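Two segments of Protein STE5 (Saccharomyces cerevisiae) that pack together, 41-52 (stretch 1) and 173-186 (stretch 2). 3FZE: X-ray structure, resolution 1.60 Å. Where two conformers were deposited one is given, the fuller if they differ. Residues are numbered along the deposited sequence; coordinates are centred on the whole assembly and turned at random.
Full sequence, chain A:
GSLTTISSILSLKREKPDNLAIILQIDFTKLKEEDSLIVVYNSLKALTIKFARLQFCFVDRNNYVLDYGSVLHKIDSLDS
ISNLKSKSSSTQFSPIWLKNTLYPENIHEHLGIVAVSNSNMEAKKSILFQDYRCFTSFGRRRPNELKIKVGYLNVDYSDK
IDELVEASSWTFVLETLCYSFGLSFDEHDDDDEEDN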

# COMPACT_ATOMS: atom_id res chain seq x y z
N TYR A 41 9.02 5.57 3.04
CA TYR A 41 8.91 6.63 4.04
C TYR A 41 8.51 7.96 3.41
O TYR A 41 7.56 8.59 3.86
CB TYR A 41 10.22 6.77 4.82
CG TYR A 41 10.24 7.95 5.77
CD1 TYR A 41 9.43 7.97 6.90
CD2 TYR A 41 11.05 9.06 5.52
CE1 TYR A 41 9.43 9.06 7.77
CE2 TYR A 41 11.05 10.15 6.39
CZ TYR A 41 10.24 10.14 7.51
OH TYR A 41 10.23 11.21 8.39
N ASN A 42 9.24 8.38 2.38
CA ASN A 42 8.98 9.68 1.78
C ASN A 42 7.59 9.75 1.19
O ASN A 42 6.95 10.79 1.24
CB ASN A 42 10.01 10.01 0.70
CG ASN A 42 11.37 10.33 1.28
OD1 ASN A 42 11.50 10.68 2.45
ND2 ASN A 42 12.41 10.20 0.45
N SER A 43 7.13 8.65 0.61
CA SER A 43 5.81 8.63 -0.00
C SER A 43 4.70 8.74 1.03
O SER A 43 3.78 9.53 0.86
CB SER A 43 5.63 7.38 -0.86
OG SER A 43 6.59 7.37 -1.89
N LEU A 44 4.79 7.95 2.09
CA LEU A 44 3.77 8.00 3.12
C LEU A 44 3.70 9.42 3.71
O LEU A 44 2.62 9.96 3.91
CB LEU A 44 4.00 6.94 4.20
CG LEU A 44 3.77 5.49 3.79
CD1 LEU A 44 4.14 4.54 4.93
CD2 LEU A 44 2.33 5.26 3.38
N LYS A 45 4.85 10.03 3.98
CA LYS A 45 4.86 11.40 4.49
C LYS A 45 4.22 12.37 3.49
O LYS A 45 3.38 13.19 3.86
CB LYS A 45 6.29 11.85 4.84
CG LYS A 45 6.91 11.10 6.01
CD LYS A 45 6.42 11.61 7.35
CE LYS A 45 6.97 13.00 7.65
NZ LYS A 45 6.71 13.42 9.06
N ALA A 46 4.60 12.26 2.22
CA ALA A 46 4.10 13.18 1.21
C ALA A 46 2.58 13.11 1.08
O ALA A 46 1.90 14.14 0.98
CB ALA A 46 4.77 12.92 -0.13
N LEU A 47 2.05 11.90 1.11
CA LEU A 47 0.62 11.67 0.92
C LEU A 47 -0.22 12.31 2.02
O LEU A 47 -1.36 12.69 1.78
CB LEU A 47 0.32 10.18 0.80
CG LEU A 47 0.70 9.58 -0.56
CD1 LEU A 47 0.80 8.06 -0.50
CD2 LEU A 47 -0.33 10.04 -1.61
N THR A 48 0.35 12.46 3.22
CA THR A 48 -0.39 13.13 4.30
C THR A 48 -0.63 14.62 4.05
O THR A 48 -1.49 15.21 4.69
CB THR A 48 0.25 12.96 5.69
OG1 THR A 48 1.54 13.60 5.70
CG2 THR A 48 0.37 11.49 6.06
N ILE A 49 0.13 15.23 3.14
CA ILE A 49 -0.12 16.63 2.77
C ILE A 49 -1.54 16.76 2.21
O ILE A 49 -2.24 17.73 2.47
CB ILE A 49 0.90 17.13 1.73
CG1 ILE A 49 2.31 17.18 2.33
CG2 ILE A 49 0.49 18.50 1.17
CD1 ILE A 49 3.38 17.37 1.28
N LYS A 50 -1.95 15.74 1.45
CA LYS A 50 -3.30 15.71 0.86
C LYS A 50 -4.32 14.98 1.74
O LYS A 50 -5.50 15.38 1.79
CB LYS A 50 -3.26 15.05 -0.52
CG LYS A 50 -4.62 15.06 -1.21
CD LYS A 50 -4.51 14.81 -2.71
CE LYS A 50 -5.89 14.73 -3.36
NZ LYS A 50 -6.48 16.09 -3.59
N PHE A 51 -3.88 13.93 2.41
CA PHE A 51 -4.74 13.05 3.19
C PHE A 51 -4.26 13.00 4.64
O PHE A 51 -3.50 12.12 5.00
CB PHE A 51 -4.71 11.62 2.60
CG PHE A 51 -5.18 11.53 1.17
CD1 PHE A 51 -6.53 11.71 0.86
CD2 PHE A 51 -4.30 11.28 0.14
CE1 PHE A 51 -6.98 11.64 -0.45
CE2 PHE A 51 -4.74 11.18 -1.18
CZ PHE A 51 -6.07 11.37 -1.48
N ALA A 52 -4.71 13.94 5.46
CA ALA A 52 -4.27 13.99 6.85
C ALA A 52 -4.62 12.70 7.62
O ALA A 52 -3.90 12.29 8.53
CB ALA A 52 -4.88 15.20 7.55
N VAL A 173 6.34 2.73 -8.53
CA VAL A 173 4.96 2.67 -8.04
C VAL A 173 4.64 3.86 -7.14
O VAL A 173 3.63 4.55 -7.33
CB VAL A 173 4.71 1.38 -7.24
CG1 VAL A 173 3.35 1.43 -6.55
CG2 VAL A 173 4.79 0.18 -8.16
N LEU A 174 5.51 4.10 -6.17
CA LEU A 174 5.25 5.13 -5.17
C LEU A 174 5.43 6.56 -5.69
O LEU A 174 4.67 7.46 -5.33
CB LEU A 174 6.07 4.88 -3.90
CG LEU A 174 5.68 3.58 -3.19
CD1 LEU A 174 6.63 3.27 -2.05
CD2 LEU A 174 4.24 3.67 -2.70
N GLU A 175 6.42 6.77 -6.56
CA GLU A 175 6.59 8.07 -7.21
C GLU A 175 5.37 8.35 -8.09
O GLU A 175 4.86 9.47 -8.11
CB GLU A 175 7.89 8.16 -8.02
CG GLU A 175 9.13 8.35 -7.15
CD GLU A 175 10.39 8.67 -7.94
OE1 GLU A 175 10.38 8.49 -9.17
OE2 GLU A 175 11.39 9.10 -7.33
N THR A 176 4.90 7.33 -8.80
CA THR A 176 3.74 7.50 -9.66
C THR A 176 2.51 7.85 -8.82
O THR A 176 1.73 8.74 -9.18
CB THR A 176 3.45 6.25 -10.51
OG1 THR A 176 4.55 6.02 -11.38
CG2 THR A 176 2.19 6.48 -11.36
N LEU A 177 2.35 7.16 -7.70
CA LEU A 177 1.23 7.42 -6.83
C LEU A 177 1.27 8.86 -6.31
O LEU A 177 0.29 9.60 -6.41
CB LEU A 177 1.22 6.41 -5.68
CG LEU A 177 0.11 6.62 -4.63
CD1 LEU A 177 -1.27 6.43 -5.25
CD2 LEU A 177 0.34 5.68 -3.46
N CYS A 178 2.41 9.27 -5.76
CA CYS A 178 2.51 10.59 -5.15
C CYS A 178 2.38 11.71 -6.17
O CYS A 178 1.66 12.70 -5.96
CB CYS A 178 3.83 10.74 -4.41
SG CYS A 178 3.83 9.79 -2.90
N TYR A 179 3.09 11.56 -7.29
CA TYR A 179 3.10 12.60 -8.30
C TYR A 179 1.74 12.76 -8.98
O TYR A 179 1.37 13.86 -9.36
CB TYR A 179 4.24 12.40 -9.31
CG TYR A 179 5.55 12.97 -8.81
CD1 TYR A 179 6.22 12.37 -7.74
CD2 TYR A 179 6.08 14.12 -9.36
CE1 TYR A 179 7.41 12.90 -7.26
CE2 TYR A 179 7.27 14.66 -8.89
CZ TYR A 179 7.92 14.05 -7.83
OH TYR A 179 9.10 14.60 -7.38
N SER A 180 1.00 11.66 -9.12
CA SER A 180 -0.33 11.73 -9.71
C SER A 180 -1.24 12.63 -8.87
O SER A 180 -2.17 13.26 -9.40
CB SER A 180 -0.96 10.34 -9.86
OG SER A 180 -0.27 9.57 -10.83
N PHE A 181 -0.96 12.71 -7.58
CA PHE A 181 -1.70 13.61 -6.69
C PHE A 181 -1.07 15.01 -6.55
O PHE A 181 -1.55 15.83 -5.77
CB PHE A 181 -1.91 12.96 -5.32
CG PHE A 181 -2.91 11.85 -5.32
CD1 PHE A 181 -4.27 12.13 -5.35
CD2 PHE A 181 -2.51 10.53 -5.30
CE1 PHE A 181 -5.20 11.11 -5.36
CE2 PHE A 181 -3.44 9.50 -5.32
CZ PHE A 181 -4.79 9.79 -5.34
N GLY A 182 -0.01 15.27 -7.31
CA GLY A 182 0.66 16.56 -7.27
C GLY A 182 1.55 16.76 -6.06
O GLY A 182 1.78 17.89 -5.63
N LEU A 183 2.05 15.67 -5.50
CA LEU A 183 2.95 15.76 -4.36
C LEU A 183 4.39 15.49 -4.80
O LEU A 183 4.62 14.98 -5.90
CB LEU A 183 2.51 14.77 -3.27
CG LEU A 183 1.05 14.93 -2.83
CD1 LEU A 183 0.57 13.71 -2.06
CD2 LEU A 183 0.85 16.21 -2.03
N SER A 184 5.35 15.87 -3.96
CA SER A 184 6.76 15.54 -4.19
C SER A 184 7.45 15.34 -2.85
O SER A 184 6.82 15.46 -1.80
CB SER A 184 7.46 16.64 -4.98
OG SER A 184 7.89 17.69 -4.13
N PHE A 185 8.75 15.04 -2.86
CA PHE A 185 9.47 14.81 -1.60
C PHE A 185 10.37 15.98 -1.19
O PHE A 185 11.21 15.83 -0.30
CB PHE A 185 10.31 13.52 -1.67
CG PHE A 185 9.58 12.33 -2.24
CD1 PHE A 185 10.22 11.45 -3.11
CD2 PHE A 185 8.25 12.07 -1.91
CE1 PHE A 185 9.56 10.34 -3.63
CE2 PHE A 185 7.58 10.96 -2.43
CZ PHE A 185 8.24 10.10 -3.29
N ASP A 186 10.21 17.13 -1.84
CA ASP A 186 11.13 18.24 -1.61
C ASP A 186 10.92 18.96 -0.28
O ASP A 186 11.71 19.83 0.10
CB ASP A 186 11.06 19.25 -2.77
CG ASP A 186 9.75 20.00 -2.82
OD1 ASP A 186 8.89 19.78 -1.94
OD2 ASP A 186 9.58 20.82 -3.74
O HOH W 1 -4.87 15.84 -6.08

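Two helices, 41-50 and 173-180, run nearly parallel, with axes 13° apart in direction and 9.8 Å apart at closest approach. No direct hydrogen bond crosses between the stretches. Apolar packing dominates, and 624 Å² of surface is buried.

Leu183 is covered most. It follows Gly182, whose positive phi suits glycine and closes the helix in a Schellman motif. The chain then turns so that Leu183 points toward stretch 1. Its CD1 lies 3.3 Å from Ala46 O and 3.8 Å from Leu47 CD2. Its CD2 lies 3.9 Å from Ile49 CB.

Leu47 leaves its backbone sideways, but its end comes nearer to stretch 2. Its CD1 is 3.8 Å from Leu177 CD2, and its CG is 3.9 Å from Cys178 SG. Ala46 points toward stretch 2, and its small side chain fits where the backbones are close. Its CB is 3.7 Å from Ser184 O; the CA atoms of Ala46 and Leu183 are 6.2 Å apart. Ser43 is also small and buried. Its OG is 3.2 Å from Leu174 CB, and its CB is 3.6 Å from Cys178 SG. The Ser43 hydroxyl finds a hydrogen bond just outside the stretches.

Aromatic contacts lie toward both ends of stretch 1. Asn42 CB sits over one face of the Phe185 ring, 3.8 Å from its centroid, in a CH-pi contact. Ala46 CB meets the edge of that ring, 4.0 Å from Phe185 CD2. Toward the C-terminal end of stretch 1, Phe51 turns its edge to the face of Phe181. The planes meet at 84°, with Phe51 CZ 4.0 Å from Phe181 CE1.

Lys50 lays its aliphatic chain by Phe181, with CE 3.7 Å from CD1 of that ring. Its NZ reaches a water: weak hydrogen bonds link Lys50 NZ to the water (3.0 Å) and the water to Phe181 O (3.3 Å).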